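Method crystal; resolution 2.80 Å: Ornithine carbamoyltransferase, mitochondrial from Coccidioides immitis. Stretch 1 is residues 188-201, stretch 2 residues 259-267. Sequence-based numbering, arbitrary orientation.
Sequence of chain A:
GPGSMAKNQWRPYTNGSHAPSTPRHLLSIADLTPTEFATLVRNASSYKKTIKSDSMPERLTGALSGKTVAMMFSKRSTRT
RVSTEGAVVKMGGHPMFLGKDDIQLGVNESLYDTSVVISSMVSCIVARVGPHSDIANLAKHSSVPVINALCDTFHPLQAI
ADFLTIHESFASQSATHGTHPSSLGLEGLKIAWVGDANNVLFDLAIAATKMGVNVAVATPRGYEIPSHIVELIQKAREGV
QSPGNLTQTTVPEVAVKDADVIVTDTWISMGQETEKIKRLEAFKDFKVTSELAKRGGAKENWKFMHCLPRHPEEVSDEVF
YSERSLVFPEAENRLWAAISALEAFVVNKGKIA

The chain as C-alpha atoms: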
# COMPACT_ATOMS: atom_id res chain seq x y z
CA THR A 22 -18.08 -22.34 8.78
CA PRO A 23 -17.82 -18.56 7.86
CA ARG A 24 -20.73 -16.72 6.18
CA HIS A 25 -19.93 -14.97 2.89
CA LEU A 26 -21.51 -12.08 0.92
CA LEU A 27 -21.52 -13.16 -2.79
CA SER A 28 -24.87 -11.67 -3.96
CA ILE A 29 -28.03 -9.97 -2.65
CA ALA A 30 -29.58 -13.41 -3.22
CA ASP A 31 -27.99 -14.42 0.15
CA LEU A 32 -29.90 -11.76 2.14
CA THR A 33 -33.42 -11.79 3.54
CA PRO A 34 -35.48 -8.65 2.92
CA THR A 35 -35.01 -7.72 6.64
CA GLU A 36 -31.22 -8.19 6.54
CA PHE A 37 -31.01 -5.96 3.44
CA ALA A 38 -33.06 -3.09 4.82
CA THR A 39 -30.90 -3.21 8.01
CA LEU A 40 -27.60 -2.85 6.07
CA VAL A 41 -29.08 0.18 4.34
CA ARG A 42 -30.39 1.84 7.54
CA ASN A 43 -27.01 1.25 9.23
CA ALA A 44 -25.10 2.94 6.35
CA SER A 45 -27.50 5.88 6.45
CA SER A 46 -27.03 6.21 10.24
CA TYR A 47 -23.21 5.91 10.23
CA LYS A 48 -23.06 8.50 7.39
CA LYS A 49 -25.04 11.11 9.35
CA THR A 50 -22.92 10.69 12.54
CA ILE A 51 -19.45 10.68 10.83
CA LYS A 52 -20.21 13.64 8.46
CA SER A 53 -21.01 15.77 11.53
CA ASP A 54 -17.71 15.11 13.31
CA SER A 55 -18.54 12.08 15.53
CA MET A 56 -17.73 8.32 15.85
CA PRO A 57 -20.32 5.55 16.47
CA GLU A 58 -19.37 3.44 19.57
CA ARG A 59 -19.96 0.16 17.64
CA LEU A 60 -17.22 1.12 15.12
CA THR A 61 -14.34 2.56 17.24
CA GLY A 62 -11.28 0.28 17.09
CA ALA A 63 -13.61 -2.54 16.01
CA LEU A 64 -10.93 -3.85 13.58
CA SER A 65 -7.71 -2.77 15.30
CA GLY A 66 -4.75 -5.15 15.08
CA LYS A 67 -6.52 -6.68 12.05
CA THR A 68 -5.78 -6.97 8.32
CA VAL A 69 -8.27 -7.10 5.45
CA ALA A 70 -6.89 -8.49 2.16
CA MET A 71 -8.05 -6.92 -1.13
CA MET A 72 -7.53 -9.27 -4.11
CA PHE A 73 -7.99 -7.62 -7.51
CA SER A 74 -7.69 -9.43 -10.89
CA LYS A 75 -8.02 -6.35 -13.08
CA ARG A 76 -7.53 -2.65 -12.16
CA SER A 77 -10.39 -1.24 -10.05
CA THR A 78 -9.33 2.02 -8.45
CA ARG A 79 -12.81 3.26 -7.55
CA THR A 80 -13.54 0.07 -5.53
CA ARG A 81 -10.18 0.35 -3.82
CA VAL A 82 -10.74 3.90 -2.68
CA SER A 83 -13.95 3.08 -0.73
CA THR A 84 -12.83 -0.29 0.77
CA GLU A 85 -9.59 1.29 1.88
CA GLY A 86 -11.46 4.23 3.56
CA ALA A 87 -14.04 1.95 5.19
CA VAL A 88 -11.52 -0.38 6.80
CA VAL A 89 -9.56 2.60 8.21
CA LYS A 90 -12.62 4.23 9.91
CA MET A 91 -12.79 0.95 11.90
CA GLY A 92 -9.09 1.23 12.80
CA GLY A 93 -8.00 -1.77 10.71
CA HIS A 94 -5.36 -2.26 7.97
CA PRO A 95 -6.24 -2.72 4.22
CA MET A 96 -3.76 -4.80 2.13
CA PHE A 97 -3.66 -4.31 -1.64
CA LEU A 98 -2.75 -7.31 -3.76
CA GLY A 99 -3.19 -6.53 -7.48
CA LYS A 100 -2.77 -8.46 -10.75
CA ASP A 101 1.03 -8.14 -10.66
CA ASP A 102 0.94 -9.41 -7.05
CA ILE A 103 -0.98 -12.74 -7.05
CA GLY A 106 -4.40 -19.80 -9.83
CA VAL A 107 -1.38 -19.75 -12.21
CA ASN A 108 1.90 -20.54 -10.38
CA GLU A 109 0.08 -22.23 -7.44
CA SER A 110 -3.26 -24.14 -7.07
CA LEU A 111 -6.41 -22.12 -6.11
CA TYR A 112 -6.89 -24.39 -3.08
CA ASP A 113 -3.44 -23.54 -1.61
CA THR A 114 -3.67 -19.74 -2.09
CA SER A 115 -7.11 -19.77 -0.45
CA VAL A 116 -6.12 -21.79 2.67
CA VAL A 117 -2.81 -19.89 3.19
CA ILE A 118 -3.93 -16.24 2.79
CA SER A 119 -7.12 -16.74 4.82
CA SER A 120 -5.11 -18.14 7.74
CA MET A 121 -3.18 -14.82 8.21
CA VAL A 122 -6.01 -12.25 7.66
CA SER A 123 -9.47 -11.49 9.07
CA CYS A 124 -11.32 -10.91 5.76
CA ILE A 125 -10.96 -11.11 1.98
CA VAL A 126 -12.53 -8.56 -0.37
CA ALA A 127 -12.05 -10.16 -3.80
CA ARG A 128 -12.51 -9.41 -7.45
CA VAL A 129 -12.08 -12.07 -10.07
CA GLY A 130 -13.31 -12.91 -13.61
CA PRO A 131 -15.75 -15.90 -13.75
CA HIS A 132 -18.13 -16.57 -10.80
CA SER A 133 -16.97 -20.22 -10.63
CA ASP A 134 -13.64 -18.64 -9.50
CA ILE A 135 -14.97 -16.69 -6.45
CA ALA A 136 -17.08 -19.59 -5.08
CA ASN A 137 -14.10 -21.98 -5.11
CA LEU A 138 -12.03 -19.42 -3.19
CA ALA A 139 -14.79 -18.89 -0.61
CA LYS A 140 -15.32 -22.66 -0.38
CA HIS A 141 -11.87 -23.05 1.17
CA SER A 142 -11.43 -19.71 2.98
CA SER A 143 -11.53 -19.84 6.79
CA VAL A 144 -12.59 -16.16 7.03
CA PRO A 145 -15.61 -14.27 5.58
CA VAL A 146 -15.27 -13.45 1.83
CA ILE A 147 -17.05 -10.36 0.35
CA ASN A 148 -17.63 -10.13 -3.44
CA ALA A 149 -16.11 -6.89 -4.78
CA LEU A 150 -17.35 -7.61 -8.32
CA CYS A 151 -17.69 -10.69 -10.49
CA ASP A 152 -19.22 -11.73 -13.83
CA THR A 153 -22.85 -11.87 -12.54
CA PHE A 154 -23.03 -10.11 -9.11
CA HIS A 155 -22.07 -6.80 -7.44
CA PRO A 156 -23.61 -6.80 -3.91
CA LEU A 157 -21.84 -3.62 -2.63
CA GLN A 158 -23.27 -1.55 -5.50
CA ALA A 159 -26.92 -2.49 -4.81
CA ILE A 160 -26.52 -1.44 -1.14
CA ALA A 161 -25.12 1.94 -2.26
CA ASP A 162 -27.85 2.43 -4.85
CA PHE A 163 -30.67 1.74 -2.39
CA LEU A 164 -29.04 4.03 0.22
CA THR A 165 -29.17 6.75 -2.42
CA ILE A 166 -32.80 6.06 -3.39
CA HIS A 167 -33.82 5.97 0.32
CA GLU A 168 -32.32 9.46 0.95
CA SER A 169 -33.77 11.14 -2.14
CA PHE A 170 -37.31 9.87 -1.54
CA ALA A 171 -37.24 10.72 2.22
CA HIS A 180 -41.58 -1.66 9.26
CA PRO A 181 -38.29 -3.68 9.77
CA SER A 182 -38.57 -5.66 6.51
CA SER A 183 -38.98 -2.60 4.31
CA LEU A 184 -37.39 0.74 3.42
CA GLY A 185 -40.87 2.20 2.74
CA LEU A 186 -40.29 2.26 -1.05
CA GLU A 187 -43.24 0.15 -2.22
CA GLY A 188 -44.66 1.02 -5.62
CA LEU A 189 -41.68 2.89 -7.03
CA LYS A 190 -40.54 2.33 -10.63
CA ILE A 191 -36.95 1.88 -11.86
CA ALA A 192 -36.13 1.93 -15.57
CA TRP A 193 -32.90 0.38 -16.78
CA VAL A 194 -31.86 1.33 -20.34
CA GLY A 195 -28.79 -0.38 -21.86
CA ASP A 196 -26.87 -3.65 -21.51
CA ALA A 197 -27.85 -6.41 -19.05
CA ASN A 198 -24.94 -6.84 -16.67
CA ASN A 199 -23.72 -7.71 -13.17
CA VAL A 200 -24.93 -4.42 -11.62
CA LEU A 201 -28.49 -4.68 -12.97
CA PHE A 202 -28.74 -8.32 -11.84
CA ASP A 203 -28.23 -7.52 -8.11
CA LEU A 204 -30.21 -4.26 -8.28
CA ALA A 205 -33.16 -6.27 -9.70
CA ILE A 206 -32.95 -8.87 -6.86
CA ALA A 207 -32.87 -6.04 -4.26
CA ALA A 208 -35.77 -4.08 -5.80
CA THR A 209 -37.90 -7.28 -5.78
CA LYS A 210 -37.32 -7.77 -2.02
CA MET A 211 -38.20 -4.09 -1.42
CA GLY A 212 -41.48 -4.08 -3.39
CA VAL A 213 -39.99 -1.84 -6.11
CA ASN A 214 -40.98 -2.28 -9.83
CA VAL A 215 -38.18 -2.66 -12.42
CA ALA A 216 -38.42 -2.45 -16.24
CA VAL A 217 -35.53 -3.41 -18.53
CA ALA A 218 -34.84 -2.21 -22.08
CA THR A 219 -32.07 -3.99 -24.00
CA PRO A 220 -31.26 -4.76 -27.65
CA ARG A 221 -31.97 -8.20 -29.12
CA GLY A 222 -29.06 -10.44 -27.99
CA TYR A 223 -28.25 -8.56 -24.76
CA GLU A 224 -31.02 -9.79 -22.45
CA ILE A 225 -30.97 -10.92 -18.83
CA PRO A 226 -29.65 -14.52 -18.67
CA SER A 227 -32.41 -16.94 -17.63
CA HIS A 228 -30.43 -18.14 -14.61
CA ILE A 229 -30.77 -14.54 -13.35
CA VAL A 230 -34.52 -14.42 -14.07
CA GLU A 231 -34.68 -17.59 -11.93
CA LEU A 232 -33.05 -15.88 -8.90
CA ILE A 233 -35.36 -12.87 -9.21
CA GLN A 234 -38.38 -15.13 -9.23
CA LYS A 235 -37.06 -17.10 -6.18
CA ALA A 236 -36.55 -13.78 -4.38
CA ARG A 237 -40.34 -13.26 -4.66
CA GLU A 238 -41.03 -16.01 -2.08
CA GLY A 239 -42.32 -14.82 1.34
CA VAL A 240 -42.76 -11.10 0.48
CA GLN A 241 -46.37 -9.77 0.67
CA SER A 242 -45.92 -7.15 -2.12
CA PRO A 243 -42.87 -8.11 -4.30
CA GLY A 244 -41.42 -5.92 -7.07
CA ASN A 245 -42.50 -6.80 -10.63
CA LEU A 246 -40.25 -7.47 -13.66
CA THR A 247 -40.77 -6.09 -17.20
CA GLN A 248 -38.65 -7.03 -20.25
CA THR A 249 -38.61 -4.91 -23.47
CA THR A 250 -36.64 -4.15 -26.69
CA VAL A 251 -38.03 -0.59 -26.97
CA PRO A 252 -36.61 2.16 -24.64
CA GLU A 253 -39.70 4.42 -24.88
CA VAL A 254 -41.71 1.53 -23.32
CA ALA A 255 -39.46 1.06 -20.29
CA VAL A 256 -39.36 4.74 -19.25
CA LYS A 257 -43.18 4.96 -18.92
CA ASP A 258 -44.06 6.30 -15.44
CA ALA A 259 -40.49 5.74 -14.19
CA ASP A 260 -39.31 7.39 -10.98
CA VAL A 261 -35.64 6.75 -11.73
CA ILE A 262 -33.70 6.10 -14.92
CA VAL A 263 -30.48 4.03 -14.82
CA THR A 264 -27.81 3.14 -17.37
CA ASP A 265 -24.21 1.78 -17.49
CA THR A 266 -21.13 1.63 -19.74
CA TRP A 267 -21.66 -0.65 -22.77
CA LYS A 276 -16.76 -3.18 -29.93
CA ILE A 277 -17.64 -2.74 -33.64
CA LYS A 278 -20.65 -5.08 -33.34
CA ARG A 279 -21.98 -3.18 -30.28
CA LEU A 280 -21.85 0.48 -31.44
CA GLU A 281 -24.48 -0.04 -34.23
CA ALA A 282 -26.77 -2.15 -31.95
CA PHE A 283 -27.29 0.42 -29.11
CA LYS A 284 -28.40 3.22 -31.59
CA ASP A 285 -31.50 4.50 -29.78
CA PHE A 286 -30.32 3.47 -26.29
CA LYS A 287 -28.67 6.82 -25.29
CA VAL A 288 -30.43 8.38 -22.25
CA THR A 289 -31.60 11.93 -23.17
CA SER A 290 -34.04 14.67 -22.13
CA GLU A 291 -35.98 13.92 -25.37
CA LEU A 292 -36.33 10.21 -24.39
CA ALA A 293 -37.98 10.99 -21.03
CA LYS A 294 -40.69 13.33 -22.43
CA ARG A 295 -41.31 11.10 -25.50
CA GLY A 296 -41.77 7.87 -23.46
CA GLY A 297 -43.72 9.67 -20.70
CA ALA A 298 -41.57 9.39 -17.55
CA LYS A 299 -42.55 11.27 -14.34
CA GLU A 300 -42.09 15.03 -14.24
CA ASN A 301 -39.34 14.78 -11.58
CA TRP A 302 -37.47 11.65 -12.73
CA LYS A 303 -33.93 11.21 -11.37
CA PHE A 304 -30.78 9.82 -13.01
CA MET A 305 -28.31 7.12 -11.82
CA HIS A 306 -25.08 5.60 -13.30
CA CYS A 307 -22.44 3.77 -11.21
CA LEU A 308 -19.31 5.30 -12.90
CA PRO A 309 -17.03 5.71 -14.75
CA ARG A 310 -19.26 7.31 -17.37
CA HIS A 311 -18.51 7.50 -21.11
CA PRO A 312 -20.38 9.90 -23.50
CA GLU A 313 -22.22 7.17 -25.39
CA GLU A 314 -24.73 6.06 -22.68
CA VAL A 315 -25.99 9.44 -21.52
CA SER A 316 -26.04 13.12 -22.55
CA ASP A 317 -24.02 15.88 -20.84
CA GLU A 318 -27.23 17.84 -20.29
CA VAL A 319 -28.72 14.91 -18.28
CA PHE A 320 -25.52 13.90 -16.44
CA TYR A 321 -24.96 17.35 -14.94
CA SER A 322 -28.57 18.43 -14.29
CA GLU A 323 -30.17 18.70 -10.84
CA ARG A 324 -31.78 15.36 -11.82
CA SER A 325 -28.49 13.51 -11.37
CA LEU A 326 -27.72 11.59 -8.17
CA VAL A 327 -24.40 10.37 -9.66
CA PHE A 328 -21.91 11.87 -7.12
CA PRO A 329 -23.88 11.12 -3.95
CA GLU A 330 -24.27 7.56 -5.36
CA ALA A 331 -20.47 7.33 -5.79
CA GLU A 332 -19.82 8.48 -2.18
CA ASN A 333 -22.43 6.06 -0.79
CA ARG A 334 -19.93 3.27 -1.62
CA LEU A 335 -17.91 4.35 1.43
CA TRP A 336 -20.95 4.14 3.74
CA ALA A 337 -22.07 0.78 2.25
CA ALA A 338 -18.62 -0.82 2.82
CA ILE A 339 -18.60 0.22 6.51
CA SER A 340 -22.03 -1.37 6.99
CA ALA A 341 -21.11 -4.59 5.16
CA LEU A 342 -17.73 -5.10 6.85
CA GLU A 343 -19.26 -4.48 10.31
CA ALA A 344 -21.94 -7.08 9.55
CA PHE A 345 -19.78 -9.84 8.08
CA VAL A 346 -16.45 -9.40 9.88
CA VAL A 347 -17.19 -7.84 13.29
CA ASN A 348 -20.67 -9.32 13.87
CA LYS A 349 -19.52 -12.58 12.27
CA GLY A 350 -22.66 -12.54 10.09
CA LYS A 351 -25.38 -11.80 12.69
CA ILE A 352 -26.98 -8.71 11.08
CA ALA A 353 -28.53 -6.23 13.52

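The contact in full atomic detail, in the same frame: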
# COMPACT_ATOMS: atom_id res chain seq x y z
N GLY A 188 -43.92 0.45 -4.52
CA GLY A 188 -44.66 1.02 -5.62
C GLY A 188 -43.87 1.97 -6.48
O GLY A 188 -44.41 2.54 -7.44
N LEU A 189 -42.59 2.15 -6.15
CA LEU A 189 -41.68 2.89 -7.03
C LEU A 189 -41.37 2.16 -8.34
O LEU A 189 -41.50 0.93 -8.42
CB LEU A 189 -40.38 3.19 -6.30
CG LEU A 189 -40.21 4.65 -5.90
CD1 LEU A 189 -41.45 5.19 -5.16
CD2 LEU A 189 -38.95 4.78 -5.05
N LYS A 190 -40.96 2.91 -9.36
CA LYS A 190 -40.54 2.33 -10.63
C LYS A 190 -39.10 2.69 -10.96
O LYS A 190 -38.72 3.87 -10.90
CB LYS A 190 -41.45 2.80 -11.77
CG LYS A 190 -41.67 1.72 -12.80
CD LYS A 190 -41.73 2.22 -14.22
CE LYS A 190 -42.32 1.12 -15.09
NZ LYS A 190 -41.63 0.91 -16.40
N ILE A 191 -38.31 1.68 -11.32
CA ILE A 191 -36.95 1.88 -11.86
C ILE A 191 -36.89 1.45 -13.34
O ILE A 191 -37.36 0.38 -13.71
CB ILE A 191 -35.84 1.16 -11.00
CG1 ILE A 191 -35.79 1.72 -9.57
CG2 ILE A 191 -34.44 1.26 -11.65
CD1 ILE A 191 -34.91 0.92 -8.62
N ALA A 192 -36.31 2.29 -14.18
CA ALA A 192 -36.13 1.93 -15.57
C ALA A 192 -34.65 1.82 -15.89
O ALA A 192 -33.89 2.79 -15.73
CB ALA A 192 -36.79 2.94 -16.48
N TRP A 193 -34.25 0.63 -16.31
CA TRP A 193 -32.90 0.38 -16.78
C TRP A 193 -32.87 0.40 -18.31
O TRP A 193 -33.61 -0.34 -18.98
CB TRP A 193 -32.42 -0.99 -16.27
CG TRP A 193 -31.02 -1.31 -16.71
CD1 TRP A 193 -30.60 -1.66 -17.98
CD2 TRP A 193 -29.85 -1.29 -15.88
NE1 TRP A 193 -29.24 -1.85 -17.99
CE2 TRP A 193 -28.75 -1.63 -16.72
CE3 TRP A 193 -29.62 -1.02 -14.53
CZ2 TRP A 193 -27.44 -1.72 -16.22
CZ3 TRP A 193 -28.32 -1.09 -14.04
CH2 TRP A 193 -27.24 -1.44 -14.89
N VAL A 194 -32.00 1.24 -18.88
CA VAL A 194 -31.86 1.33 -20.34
C VAL A 194 -30.41 1.08 -20.74
O VAL A 194 -29.53 1.86 -20.39
CB VAL A 194 -32.37 2.69 -20.91
CG1 VAL A 194 -32.24 2.75 -22.43
CG2 VAL A 194 -33.81 2.94 -20.51
N GLY A 195 -30.16 -0.01 -21.46
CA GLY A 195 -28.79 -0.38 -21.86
C GLY A 195 -28.50 -1.87 -21.84
O GLY A 195 -29.39 -2.68 -22.05
N ASP A 196 -27.25 -2.24 -21.57
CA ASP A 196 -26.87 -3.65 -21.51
C ASP A 196 -27.24 -4.31 -20.18
O ASP A 196 -27.26 -3.65 -19.13
CB ASP A 196 -25.36 -3.82 -21.80
CG ASP A 196 -24.94 -5.32 -21.94
OD1 ASP A 196 -25.76 -6.18 -22.41
OD2 ASP A 196 -23.78 -5.63 -21.58
N ALA A 197 -27.54 -5.61 -20.23
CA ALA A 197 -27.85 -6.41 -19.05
C ALA A 197 -26.56 -6.92 -18.43
O ALA A 197 -25.89 -7.78 -19.00
CB ALA A 197 -28.73 -7.59 -19.44
N ASN A 198 -26.19 -6.40 -17.27
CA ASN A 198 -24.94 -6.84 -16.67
C ASN A 198 -25.02 -7.08 -15.17
O ASN A 198 -26.09 -6.92 -14.55
CB ASN A 198 -23.80 -5.88 -17.03
CG ASN A 198 -24.00 -4.46 -16.48
OD1 ASN A 198 -24.68 -4.25 -15.46
ND2 ASN A 198 -23.39 -3.49 -17.14
N ASN A 199 -23.87 -7.45 -14.60
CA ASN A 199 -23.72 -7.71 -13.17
C ASN A 199 -24.46 -6.74 -12.23
O ASN A 199 -25.17 -7.19 -11.33
CB ASN A 199 -22.23 -7.87 -12.76
CG ASN A 199 -21.33 -6.67 -13.17
OD1 ASN A 199 -21.80 -5.60 -13.59
ND2 ASN A 199 -20.03 -6.87 -13.03
N VAL A 200 -24.31 -5.43 -12.47
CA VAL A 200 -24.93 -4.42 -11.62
C VAL A 200 -26.45 -4.50 -11.63
O VAL A 200 -27.09 -4.59 -10.57
CB VAL A 200 -24.45 -3.00 -11.98
CG1 VAL A 200 -25.42 -1.95 -11.44
CG2 VAL A 200 -22.97 -2.75 -11.48
N LEU A 201 -27.04 -4.50 -12.83
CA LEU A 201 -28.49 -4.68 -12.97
C LEU A 201 -28.98 -5.94 -12.24
O LEU A 201 -29.96 -5.89 -11.48
CB LEU A 201 -28.89 -4.72 -14.44
CG LEU A 201 -30.30 -5.22 -14.73
CD1 LEU A 201 -31.34 -4.33 -14.06
CD2 LEU A 201 -30.54 -5.30 -16.23
N ALA A 259 -41.66 6.12 -14.95
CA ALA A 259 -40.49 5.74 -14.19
C ALA A 259 -40.10 6.83 -13.20
O ALA A 259 -40.17 8.02 -13.53
CB ALA A 259 -39.33 5.44 -15.12
N ASP A 260 -39.71 6.42 -11.99
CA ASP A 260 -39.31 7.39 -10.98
C ASP A 260 -37.83 7.68 -11.11
O ASP A 260 -37.37 8.80 -10.82
CB ASP A 260 -39.63 6.88 -9.57
CG ASP A 260 -41.12 6.76 -9.33
OD1 ASP A 260 -41.81 7.82 -9.26
OD2 ASP A 260 -41.59 5.61 -9.22
N VAL A 261 -37.09 6.67 -11.57
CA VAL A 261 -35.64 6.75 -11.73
C VAL A 261 -35.27 6.14 -13.06
O VAL A 261 -35.86 5.13 -13.47
CB VAL A 261 -34.92 5.95 -10.63
CG1 VAL A 261 -33.41 5.97 -10.84
CG2 VAL A 261 -35.30 6.49 -9.25
N ILE A 262 -34.28 6.73 -13.74
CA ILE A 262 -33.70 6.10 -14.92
C ILE A 262 -32.21 5.78 -14.72
O ILE A 262 -31.42 6.63 -14.32
CB ILE A 262 -33.96 6.91 -16.22
CG1 ILE A 262 -35.47 7.02 -16.48
CG2 ILE A 262 -33.29 6.23 -17.41
CD1 ILE A 262 -35.86 8.02 -17.57
N VAL A 263 -31.85 4.52 -15.00
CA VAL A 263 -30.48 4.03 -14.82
C VAL A 263 -29.87 3.51 -16.13
O VAL A 263 -30.55 2.85 -16.92
CB VAL A 263 -30.38 2.87 -13.79
CG1 VAL A 263 -29.03 2.89 -13.14
CG2 VAL A 263 -31.42 2.97 -12.75
N THR A 264 -28.60 3.80 -16.34
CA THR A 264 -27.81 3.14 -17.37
C THR A 264 -26.39 2.75 -16.86
O THR A 264 -26.09 2.90 -15.68
CB THR A 264 -27.77 3.99 -18.68
OG1 THR A 264 -27.24 3.19 -19.75
CG2 THR A 264 -26.96 5.29 -18.50
N ASP A 265 -25.56 2.26 -17.77
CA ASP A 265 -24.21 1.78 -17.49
C ASP A 265 -23.40 1.77 -18.78
O ASP A 265 -23.96 1.62 -19.87
CB ASP A 265 -24.30 0.34 -16.95
CG ASP A 265 -22.98 -0.15 -16.34
OD1 ASP A 265 -21.94 0.54 -16.48
OD2 ASP A 265 -22.99 -1.25 -15.72
N THR A 266 -22.08 1.90 -18.65
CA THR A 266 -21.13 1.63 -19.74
C THR A 266 -21.53 0.41 -20.59
O THR A 266 -21.98 -0.60 -20.04
CB THR A 266 -19.68 1.42 -19.16
OG1 THR A 266 -18.90 2.60 -19.40
CG2 THR A 266 -18.96 0.22 -19.79
N TRP A 267 -21.38 0.50 -21.91
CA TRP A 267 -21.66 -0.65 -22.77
C TRP A 267 -20.48 -1.63 -22.73
O TRP A 267 -20.19 -2.34 -23.70
CB TRP A 267 -22.00 -0.24 -24.22
CG TRP A 267 -23.20 0.71 -24.37
CD1 TRP A 267 -24.28 0.84 -23.52
CD2 TRP A 267 -23.43 1.63 -25.45
NE1 TRP A 267 -25.14 1.80 -24.00
CE2 TRP A 267 -24.65 2.30 -25.18
CE3 TRP A 267 -22.71 1.97 -26.61
CZ2 TRP A 267 -25.18 3.28 -26.04
CZ3 TRP A 267 -23.24 2.95 -27.47
CH2 TRP A 267 -24.46 3.59 -27.17
O HOH W 1 -44.04 5.24 -8.89

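Neighbouring strands of a parallel sheet can share a backbone ladder yet depend on side chains to close its two ends, and this pair of segments from ornithine carbamoyltransferase illustrates the principle well. At the entry to the ladder, the carboxylate of Asp260 reaches back across the gap, its CB directed toward the other stretch, and OD2 accepts a hydrogen bond from Lys190 N at 2.8 Å. Asp260 OD2 takes a second hydrogen bond from a water whose O lies 2.5 Å away; that water O also donates to Gly188 O at 3.1 Å, so Asp260 holds Lys190 directly and Gly188, before the strand, through the water. At the far end two side chains do comparable work. Thr264 OG1 donates to Val194 O over 2.7 Å, and Asn198 ND2 donates to Asp265 OD2, also over 2.7 Å. Asn198 is bifunctional: while its amide nitrogen crosses to the second stretch, its OD1 accepts a weak capping bond from Val200 N at 3.2 Å, linking the contact to the start of a helix.

Between these ends runs the ladder itself. Lys190 O accepts from Asp260 N at 2.9 Å and, more weakly, from Val261 N at 3.3 Å. The pattern then becomes regular: Ala192 N donates to Val261 O (3.0 Å), Val263 N to Ala192 O (2.8 Å), and Val194 N to Val263 O (2.9 Å). Because the strands are parallel, Ala192 bonds through its N and O to two residues that flank its register partner, Ile262. Their directions diverge by 27°, and the axes approach to 4.8 Å. CA-H...O contacts supplement the ladder, with Ile262 CA 3.4 Å from Ala192 O and Trp193 CA 3.4 Å from Val263 O.

Alternation along each strand sorts the side chains onto two faces. Ile191, Trp193, Val261 and Val263 share one, where Ile191 CG2 meets Val263 CG2 at 3.6 Å and Trp193 CE3 lies 4.0 Å from Val263 CB. The indole of Trp193 extends further along the second stretch, bringing Trp193 CZ2 within 3.8 Å of Asp265 CB, while Trp193 NE1 donates to Asp196 O at 2.9 Å and so steadies the loop leaving its own strand. On the other face, Ala192 CB sits 4.3 Å from Ile262 CG1 and 3.8 Å from Ala259 CB. Beside this small apolar cluster, the aliphatic part of Lys190 also contributes, its CD resting 3.7 Å from Ala259 CA. Altogether the two stretches bury 764 Å² between them.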